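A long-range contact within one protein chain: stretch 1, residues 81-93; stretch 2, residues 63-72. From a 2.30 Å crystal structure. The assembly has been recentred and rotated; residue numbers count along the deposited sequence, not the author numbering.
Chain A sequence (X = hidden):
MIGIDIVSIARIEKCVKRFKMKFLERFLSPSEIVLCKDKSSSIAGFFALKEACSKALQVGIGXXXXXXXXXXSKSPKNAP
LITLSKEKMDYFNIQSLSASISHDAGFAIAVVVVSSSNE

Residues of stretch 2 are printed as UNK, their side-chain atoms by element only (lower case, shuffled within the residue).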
ATOM      1  N   LEU A  81      -2.196  -7.653 -14.225  1.00 52.69           N
ATOM      2  CA  LEU A  81      -3.543  -8.227 -14.171  1.00 53.89           C
ATOM      3  C   LEU A  81      -3.423  -9.537 -13.434  1.00 52.48           C
ATOM      4  O   LEU A  81      -2.395 -10.212 -13.512  1.00 52.35           O
ATOM      5  CB  LEU A  81      -4.117  -8.472 -15.566  1.00 54.16           C
ATOM      6  CG  LEU A  81      -4.254  -7.260 -16.497  1.00 57.27           C
ATOM      7  CD1 LEU A  81      -4.694  -7.724 -17.885  1.00 53.69           C
ATOM      8  CD2 LEU A  81      -5.215  -6.215 -15.942  1.00 52.81           C
ATOM      9  N   ILE A  82      -4.462  -9.888 -12.704  1.00 53.66           N
ATOM     10  CA  ILE A  82      -4.401 -11.038 -11.830  1.00 57.21           C
ATOM     11  C   ILE A  82      -5.697 -11.808 -11.999  1.00 59.70           C
ATOM     12  O   ILE A  82      -6.783 -11.220 -12.026  1.00 56.67           O
ATOM     13  CB  ILE A  82      -4.145 -10.596 -10.373  1.00 60.28           C
ATOM     14  CG1 ILE A  82      -3.906 -11.794  -9.467  1.00 64.47           C
ATOM     15  CG2 ILE A  82      -5.296  -9.761  -9.845  1.00 62.20           C
ATOM     16  CD1 ILE A  82      -3.815 -11.407  -8.007  1.00 65.70           C
ATOM     17  N   THR A  83      -5.569 -13.120 -12.176  1.00 63.57           N
ATOM     18  CA  THR A  83      -6.724 -14.005 -12.263  1.00 68.45           C
ATOM     19  C   THR A  83      -6.462 -15.264 -11.444  1.00 69.64           C
ATOM     20  O   THR A  83      -5.319 -15.707 -11.306  1.00 63.92           O
ATOM     21  CB  THR A  83      -7.027 -14.396 -13.722  1.00 74.78           C
ATOM     22  OG1 THR A  83      -5.840 -14.910 -14.335  1.00 78.68           O
ATOM     23  CG2 THR A  83      -7.507 -13.188 -14.526  1.00 76.77           C
ATOM     24  N   LEU A  84      -7.529 -15.824 -10.887  1.00 73.66           N
ATOM     25  CA  LEU A  84      -7.463 -17.105 -10.209  1.00 74.53           C
ATOM     26  C   LEU A  84      -8.024 -18.164 -11.131  1.00 77.36           C
ATOM     27  O   LEU A  84      -8.675 -17.836 -12.123  1.00 75.34           O
ATOM     28  CB  LEU A  84      -8.291 -17.070  -8.932  1.00 75.12           C
ATOM     29  CG  LEU A  84      -7.782 -16.152  -7.827  1.00 75.25           C
ATOM     30  CD1 LEU A  84      -8.825 -16.072  -6.730  1.00 75.82           C
ATOM     31  CD2 LEU A  84      -6.461 -16.660  -7.281  1.00 73.58           C
ATOM     32  N   SER A  85      -7.772 -19.428 -10.797  1.00 81.65           N
ATOM     33  CA  SER A  85      -8.474 -20.555 -11.419  1.00 87.69           C
ATOM     34  C   SER A  85      -9.981 -20.297 -11.431  1.00 93.19           C
ATOM     35  O   SER A  85     -10.541 -19.827 -10.441  1.00 93.94           O
ATOM     36  CB  SER A  85      -8.201 -21.848 -10.648  1.00 86.72           C
ATOM     37  OG  SER A  85      -6.816 -22.005 -10.394  1.00 86.81           O
ATOM     38  N   LYS A  86     -10.630 -20.608 -12.551  1.00104.05           N
ATOM     39  CA  LYS A  86     -12.083 -20.421 -12.703  1.00108.94           C
ATOM     40  C   LYS A  86     -12.875 -21.101 -11.577  1.00105.50           C
ATOM     41  O   LYS A  86     -13.956 -20.639 -11.202  1.00102.97           O
ATOM     42  CB  LYS A  86     -12.547 -20.948 -14.069  1.00113.92           C
ATOM     43  CG  LYS A  86     -12.037 -20.131 -15.252  1.00117.81           C
ATOM     44  CD  LYS A  86     -11.848 -20.976 -16.504  1.00119.26           C
ATOM     45  CE  LYS A  86     -11.204 -20.169 -17.621  1.00121.17           C
ATOM     46  NZ  LYS A  86     -10.923 -20.988 -18.833  1.00123.59           N
ATOM     47  N   GLU A  87     -12.324 -22.195 -11.051  1.00103.27           N
ATOM     48  CA  GLU A  87     -12.886 -22.877  -9.890  1.00104.71           C
ATOM     49  C   GLU A  87     -12.671 -22.043  -8.631  1.00 99.93           C
ATOM     50  O   GLU A  87     -13.638 -21.653  -7.969  1.00 96.73           O
ATOM     51  CB  GLU A  87     -12.259 -24.267  -9.710  1.00113.42           C
ATOM     52  CG  GLU A  87     -12.827 -25.344 -10.634  1.00121.76           C
ATOM     53  CD  GLU A  87     -12.387 -25.210 -12.087  1.00126.30           C
ATOM     54  OE1 GLU A  87     -11.295 -24.646 -12.345  1.00128.65           O
ATOM     55  OE2 GLU A  87     -13.134 -25.683 -12.976  1.00123.75           O
ATOM     56  N   LYS A  88     -11.403 -21.767  -8.318  1.00 94.87           N
ATOM     57  CA  LYS A  88     -11.020 -20.933  -7.163  1.00 88.80           C
ATOM     58  C   LYS A  88     -11.745 -19.589  -7.148  1.00 87.21           C
ATOM     59  O   LYS A  88     -12.101 -19.074  -6.084  1.00 80.41           O
ATOM     60  CB  LYS A  88      -9.513 -20.684  -7.154  1.00 88.84           C
ATOM     61  CG  LYS A  88      -8.666 -21.917  -6.897  1.00 87.88           C
ATOM     62  CD  LYS A  88      -8.720 -22.334  -5.440  1.00 88.48           C
ATOM     63  CE  LYS A  88      -7.925 -23.608  -5.207  1.00 90.30           C
ATOM     64  NZ  LYS A  88      -7.983 -24.036  -3.784  1.00 88.32           N
ATOM     65  N   MET A  89     -11.966 -19.036  -8.338  1.00 87.77           N
ATOM     66  CA  MET A  89     -12.723 -17.799  -8.506  1.00 94.10           C
ATOM     67  C   MET A  89     -14.149 -17.943  -7.964  1.00 99.87           C
ATOM     68  O   MET A  89     -14.707 -16.990  -7.410  1.00101.60           O
ATOM     69  CB  MET A  89     -12.736 -17.399  -9.987  1.00 96.37           C
ATOM     70  CG  MET A  89     -13.243 -15.993 -10.264  1.00101.49           C
ATOM     71  SD  MET A  89     -12.188 -15.073 -11.407  1.00109.22           S
ATOM     72  CE  MET A  89     -10.836 -14.605 -10.328  1.00105.87           C
ATOM     73  N   ASP A  90     -14.725 -19.136  -8.121  1.00105.73           N
ATOM     74  CA  ASP A  90     -16.043 -19.455  -7.558  1.00105.53           C
ATOM     75  C   ASP A  90     -15.970 -19.871  -6.091  1.00 99.30           C
ATOM     76  O   ASP A  90     -16.791 -19.423  -5.289  1.00100.11           O
ATOM     77  CB  ASP A  90     -16.742 -20.549  -8.376  1.00111.84           C
ATOM     78  CG  ASP A  90     -17.659 -19.983  -9.447  1.00117.98           C
ATOM     79  OD1 ASP A  90     -17.494 -18.802  -9.829  1.00117.57           O
ATOM     80  OD2 ASP A  90     -18.550 -20.729  -9.905  1.00122.77           O
ATOM     81  N   TYR A  91     -14.999 -20.715  -5.740  1.00 92.60           N
ATOM     82  CA  TYR A  91     -14.831 -21.153  -4.348  1.00 87.82           C
ATOM     83  C   TYR A  91     -14.671 -19.982  -3.378  1.00 87.96           C
ATOM     84  O   TYR A  91     -15.200 -20.022  -2.266  1.00 85.63           O
ATOM     85  CB  TYR A  91     -13.634 -22.091  -4.201  1.00 90.85           C
ATOM     86  CG  TYR A  91     -13.288 -22.367  -2.755  1.00 96.40           C
ATOM     87  CD1 TYR A  91     -14.128 -23.132  -1.954  1.00100.95           C
ATOM     88  CD2 TYR A  91     -12.135 -21.841  -2.179  1.00100.58           C
ATOM     89  CE1 TYR A  91     -13.825 -23.380  -0.622  1.00101.40           C
ATOM     90  CE2 TYR A  91     -11.820 -22.086  -0.850  1.00102.87           C
ATOM     91  CZ  TYR A  91     -12.670 -22.853  -0.076  1.00101.91           C
ATOM     92  OH  TYR A  91     -12.364 -23.095   1.243  1.00 99.42           O
ATOM     93  N   PHE A  92     -13.932 -18.954  -3.799  1.00 85.62           N
ATOM     94  CA  PHE A  92     -13.766 -17.729  -3.004  1.00 80.90           C
ATOM     95  C   PHE A  92     -14.857 -16.707  -3.312  1.00 83.27           C
ATOM     96  O   PHE A  92     -14.993 -15.714  -2.597  1.00 85.28           O
ATOM     97  CB  PHE A  92     -12.375 -17.109  -3.226  1.00 73.45           C
ATOM     98  CG  PHE A  92     -11.262 -17.853  -2.535  1.00 66.17           C
ATOM     99  CD1 PHE A  92     -10.354 -18.610  -3.256  1.00 64.57           C
ATOM    100  CD2 PHE A  92     -11.129 -17.800  -1.159  1.00 62.46           C
ATOM    101  CE1 PHE A  92      -9.336 -19.301  -2.617  1.00 64.03           C
ATOM    102  CE2 PHE A  92     -10.110 -18.484  -0.515  1.00 61.68           C
ATOM    103  CZ  PHE A  92      -9.212 -19.238  -1.244  1.00 61.52           C
ATOM    104  N   ASN A  93     -15.616 -16.952  -4.381  1.00 88.75           N
ATOM    105  CA  ASN A  93     -16.757 -16.114  -4.765  1.00 93.01           C
ATOM    106  C   ASN A  93     -16.325 -14.694  -5.161  1.00 90.57           C
ATOM    107  O   ASN A  93     -16.770 -13.704  -4.570  1.00 93.08           O
ATOM    108  CB  ASN A  93     -17.804 -16.096  -3.635  1.00 98.71           C
ATOM    109  CG  ASN A  93     -19.200 -15.727  -4.121  1.00100.90           C
ATOM    110  OD1 ASN A  93     -19.371 -15.095  -5.169  1.00101.35           O
ATOM    111  ND2 ASN A  93     -20.209 -16.120  -3.350  1.00103.39           N
ATOM    112  N   UNK A  63      -3.025 -24.421   1.851  1.00 85.30           N
ATOM    113  CA  UNK A  63      -3.656 -25.467   1.042  1.00 88.67           C
ATOM    114  C   UNK A  63      -5.073 -25.093   0.583  1.00 83.39           C
ATOM    115  O   UNK A  63      -5.802 -25.941   0.074  1.00 88.02           O
ATOM    116  c   UNK A  63      -2.485 -27.725   1.423  1.00 98.36           C
ATOM    117  n   UNK A  63      -3.154 -30.695   3.800  1.00102.67           N
ATOM    118  c   UNK A  63      -2.726 -29.167   1.855  1.00101.23           C
ATOM    119  c   UNK A  63      -2.729 -29.329   3.373  1.00103.40           C
ATOM    120  c   UNK A  63      -3.656 -26.815   1.783  1.00 94.71           C
ATOM    121  N   UNK A  64      -5.459 -23.832   0.758  1.00 78.52           N
ATOM    122  CA  UNK A  64      -6.669 -23.298   0.109  1.00 76.43           C
ATOM    123  C   UNK A  64      -6.307 -22.445  -1.118  1.00 68.25           C
ATOM    124  O   UNK A  64      -7.150 -22.174  -1.985  1.00 63.24           O
ATOM    125  c   UNK A  64      -7.794 -23.213   2.406  1.00 87.32           C
ATOM    126  c   UNK A  64      -7.492 -22.479   1.103  1.00 81.79           C
ATOM    127  o   UNK A  64      -7.865 -22.010   4.455  1.00 94.45           O
ATOM    128  c   UNK A  64      -8.500 -22.340   3.426  1.00 91.37           C
ATOM    129  o   UNK A  64      -9.681 -21.980   3.197  1.00 90.02           O
ATOM    130  N   UNK A  65      -5.048 -22.020  -1.179  1.00 63.04           N
ATOM    131  CA  UNK A  65      -4.570 -21.182  -2.268  1.00 59.42           C
ATOM    132  C   UNK A  65      -3.070 -21.359  -2.409  1.00 57.80           C
ATOM    133  O   UNK A  65      -2.296 -21.042  -1.501  1.00 57.03           O
ATOM    134  c   UNK A  65      -4.920 -19.717  -2.026  1.00 56.33           C
ATOM    135  c   UNK A  65      -5.708 -19.045  -4.329  1.00 51.08           C
ATOM    136  c   UNK A  65      -4.805 -17.330  -2.748  1.00 55.53           C
ATOM    137  c   UNK A  65      -4.708 -18.773  -3.215  1.00 55.74           C
ATOM    138  N   UNK A  66      -2.680 -21.914  -3.550  1.00 56.80           N
ATOM    139  CA  UNK A  66      -1.285 -22.057  -3.906  1.00 54.66           C
ATOM    140  C   UNK A  66      -0.832 -20.805  -4.644  1.00 45.43           C
ATOM    141  O   UNK A  66      -1.635 -20.101  -5.231  1.00 41.79           O
ATOM    142  c   UNK A  66      -1.099 -23.264  -4.835  1.00 56.28           C
ATOM    143  o   UNK A  66       0.279 -23.446  -5.128  1.00 62.48           O
ATOM    144  N   UNK A  67       0.465 -20.556  -4.608  1.00 42.96           N
ATOM    145  CA  UNK A  67       1.099 -19.610  -5.492  1.00 48.66           C
ATOM    146  C   UNK A  67       0.665 -19.836  -6.938  1.00 50.14           C
ATOM    147  O   UNK A  67       0.318 -18.890  -7.633  1.00 53.63           O
ATOM    148  c   UNK A  67       4.111 -19.816  -3.381  1.00 56.92           C
ATOM    149  c   UNK A  67       3.029 -17.747  -3.925  1.00 57.21           C
ATOM    150  c   UNK A  67       3.247 -19.106  -4.202  1.00 54.57           C
ATOM    151  c   UNK A  67       4.474 -17.869  -2.023  1.00 56.14           C
ATOM    152  c   UNK A  67       2.621 -19.758  -5.405  1.00 51.03           C
ATOM    153  c   UNK A  67       4.715 -19.207  -2.288  1.00 54.30           C
ATOM    154  c   UNK A  67       3.632 -17.139  -2.843  1.00 54.27           C
ATOM    155  N   UNK A  68       0.643 -21.090  -7.389  1.00 52.19           N
ATOM    156  CA  UNK A  68       0.322 -21.368  -8.800  1.00 52.36           C
ATOM    157  C   UNK A  68      -1.168 -21.287  -9.112  1.00 54.43           C
ATOM    158  O   UNK A  68      -1.558 -21.312 -10.284  1.00 55.79           O
ATOM    159  c   UNK A  68       2.419 -22.757  -9.258  1.00 57.77           C
ATOM    160  c   UNK A  68       2.985 -21.808 -10.308  1.00 54.84           C
ATOM    161  c   UNK A  68       0.887 -22.707  -9.241  1.00 54.05           C
ATOM    162  c   UNK A  68       2.886 -24.189  -9.507  1.00 56.42           C
ATOM    163  N   UNK A  69      -2.009 -21.148  -8.090  1.00 52.71           N
ATOM    164  CA  UNK A  69      -3.428 -20.842  -8.341  1.00 55.12           C
ATOM    165  C   UNK A  69      -3.631 -19.381  -8.771  1.00 54.50           C
ATOM    166  O   UNK A  69      -4.719 -19.016  -9.245  1.00 50.38           O
ATOM    167  c   UNK A  69      -4.298 -22.598  -6.729  1.00 66.22           C
ATOM    168  c   UNK A  69      -4.280 -21.124  -7.108  1.00 61.29           C
ATOM    169  o   UNK A  69      -4.092 -22.913  -5.530  1.00 67.02           O
ATOM    170  o   UNK A  69      -4.524 -23.430  -7.632  1.00 67.81           O
ATOM    171  N   UNK A  70      -2.604 -18.545  -8.586  1.00 48.94           N
ATOM    172  CA  UNK A  70      -2.722 -17.127  -8.890  1.00 47.61           C
ATOM    173  C   UNK A  70      -1.942 -16.862 -10.170  1.00 47.06           C
ATOM    174  O   UNK A  70      -0.705 -17.041 -10.206  1.00 46.22           O
ATOM    175  c   UNK A  70      -2.834 -16.579  -6.414  1.00 46.66           C
ATOM    176  c   UNK A  70      -2.377 -14.780  -8.073  1.00 45.50           C
ATOM    177  c   UNK A  70      -2.164 -16.247  -7.756  1.00 45.60           C
ATOM    178  c   UNK A  70      -1.909 -16.366  -5.235  1.00 44.20           C
ATOM    179  N   UNK A  71      -2.659 -16.465 -11.216  1.00 46.55           N
ATOM    180  CA  UNK A  71      -2.022 -16.149 -12.493  1.00 53.98           C
ATOM    181  C   UNK A  71      -1.881 -14.641 -12.651  1.00 51.09           C
ATOM    182  O   UNK A  71      -2.882 -13.938 -12.664  1.00 48.06           O
ATOM    183  c   UNK A  71      -3.388 -15.977 -17.317  1.00 83.47           C
ATOM    184  c   UNK A  71      -3.141 -16.945 -16.160  1.00 82.31           C
ATOM    185  c   UNK A  71      -2.276 -16.354 -15.043  1.00 73.19           C
ATOM    186  n   UNK A  71      -4.738 -16.203 -17.918  1.00 83.53           N
ATOM    187  c   UNK A  71      -2.832 -16.710 -13.660  1.00 61.72           C
ATOM    188  N   UNK A  72      -0.642 -14.158 -12.766  1.00 48.61           N
ATOM    189  CA  UNK A  72      -0.372 -12.766 -13.123  1.00 49.34           C
ATOM    190  C   UNK A  72      -0.081 -12.662 -14.632  1.00 51.61           C
ATOM    191  O   UNK A  72       0.679 -13.462 -15.167  1.00 55.35           O
ATOM    192  c   UNK A  72       0.727 -12.355 -10.858  1.00 46.67           C
ATOM    193  c   UNK A  72       0.862 -12.201 -12.383  1.00 47.10           C
ATOM    194  c   UNK A  72       2.073 -12.368 -10.161  1.00 46.78           C
ATOM    195  c   UNK A  72       1.063 -10.725 -12.748  1.00 44.56           C
TER

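Position 63 carries four carbons in a row ending in a nitrogen. The CA-to-CB bond points away from stretch 1, and the side chain touches nothing there. This is Lys63.

Position 64 has three carbons, the third carrying two oxygens. Its backbone O accepts a hydrogen bond from Lys88 NZ at 2.7 Å and lies at the edge of the Phe92 ring, 3.7 Å from Phe92 CZ. One carboxylate oxygen is 3.5 Å from Tyr91 OH. The residue is Glu64.

Position 65 has four carbons, forked at the second. One terminal carbon lies 3.9 Å from Leu84 CD2 and 4.0 Å from Phe92 CE1. A fork at the second carbon means leucine, Leu65.

Position 66 has one carbon and one oxygen, and does not reach stretch 1. It is Ser66.

Position 67 has one carbon and then a ring of six carbons. The ring is out of reach of stretch 1. This is Phe67.

Position 68 repeats the four carbons forked at the second. Its CA-to-CB bond points away from stretch 1. It is Leu68.

Position 69 has two carbons, the second carrying two oxygens. One oxygen accepts from Ser66 N at 2.6 Å and sits 4.4 Å from Lys88 NZ, too far for a salt bridge. The backbone O takes a weak hydrogen bond from Ser85 N at 3.4 Å. This is Asp69.

Position 70 has four carbons, forked at the first, with one arm two carbons long. The one-carbon arm is 3.6 Å from Ile82 CG1, and the first carbon of the longer arm is 3.7 Å from Leu84 CD2. This is Ile70.

Position 71 has four carbons in a row ending in nitrogen. Its CB is 3.6 Å from Thr83 OG1, on the same face of the sheet. It is Lys71.

Position 72 has four carbons forked at the first, again with a two-carbon arm. Its CA is 3.3 Å from Leu81 O. It is Ile72, paired with Ile82.

The contact has two parts. Two antiparallel strands are joined by a pair of backbone bonds, Lys71 N to Thr83 O at 2.8 Å and Thr83 N to Lys71 O at 2.9 Å. Ile70, Ile72, Ile82 and Leu84 share one face of this sheet and are buried. Beyond the strands, the helix of stretch 1 brings Lys88 to the Glu64 carbonyl. Phe92 packs against Leu65, which also meets Leu84. Leu65 thus links the apolar side chains of the sheet to Phe92.

Stretch 2, residues 63-72: KELSFLDIKI
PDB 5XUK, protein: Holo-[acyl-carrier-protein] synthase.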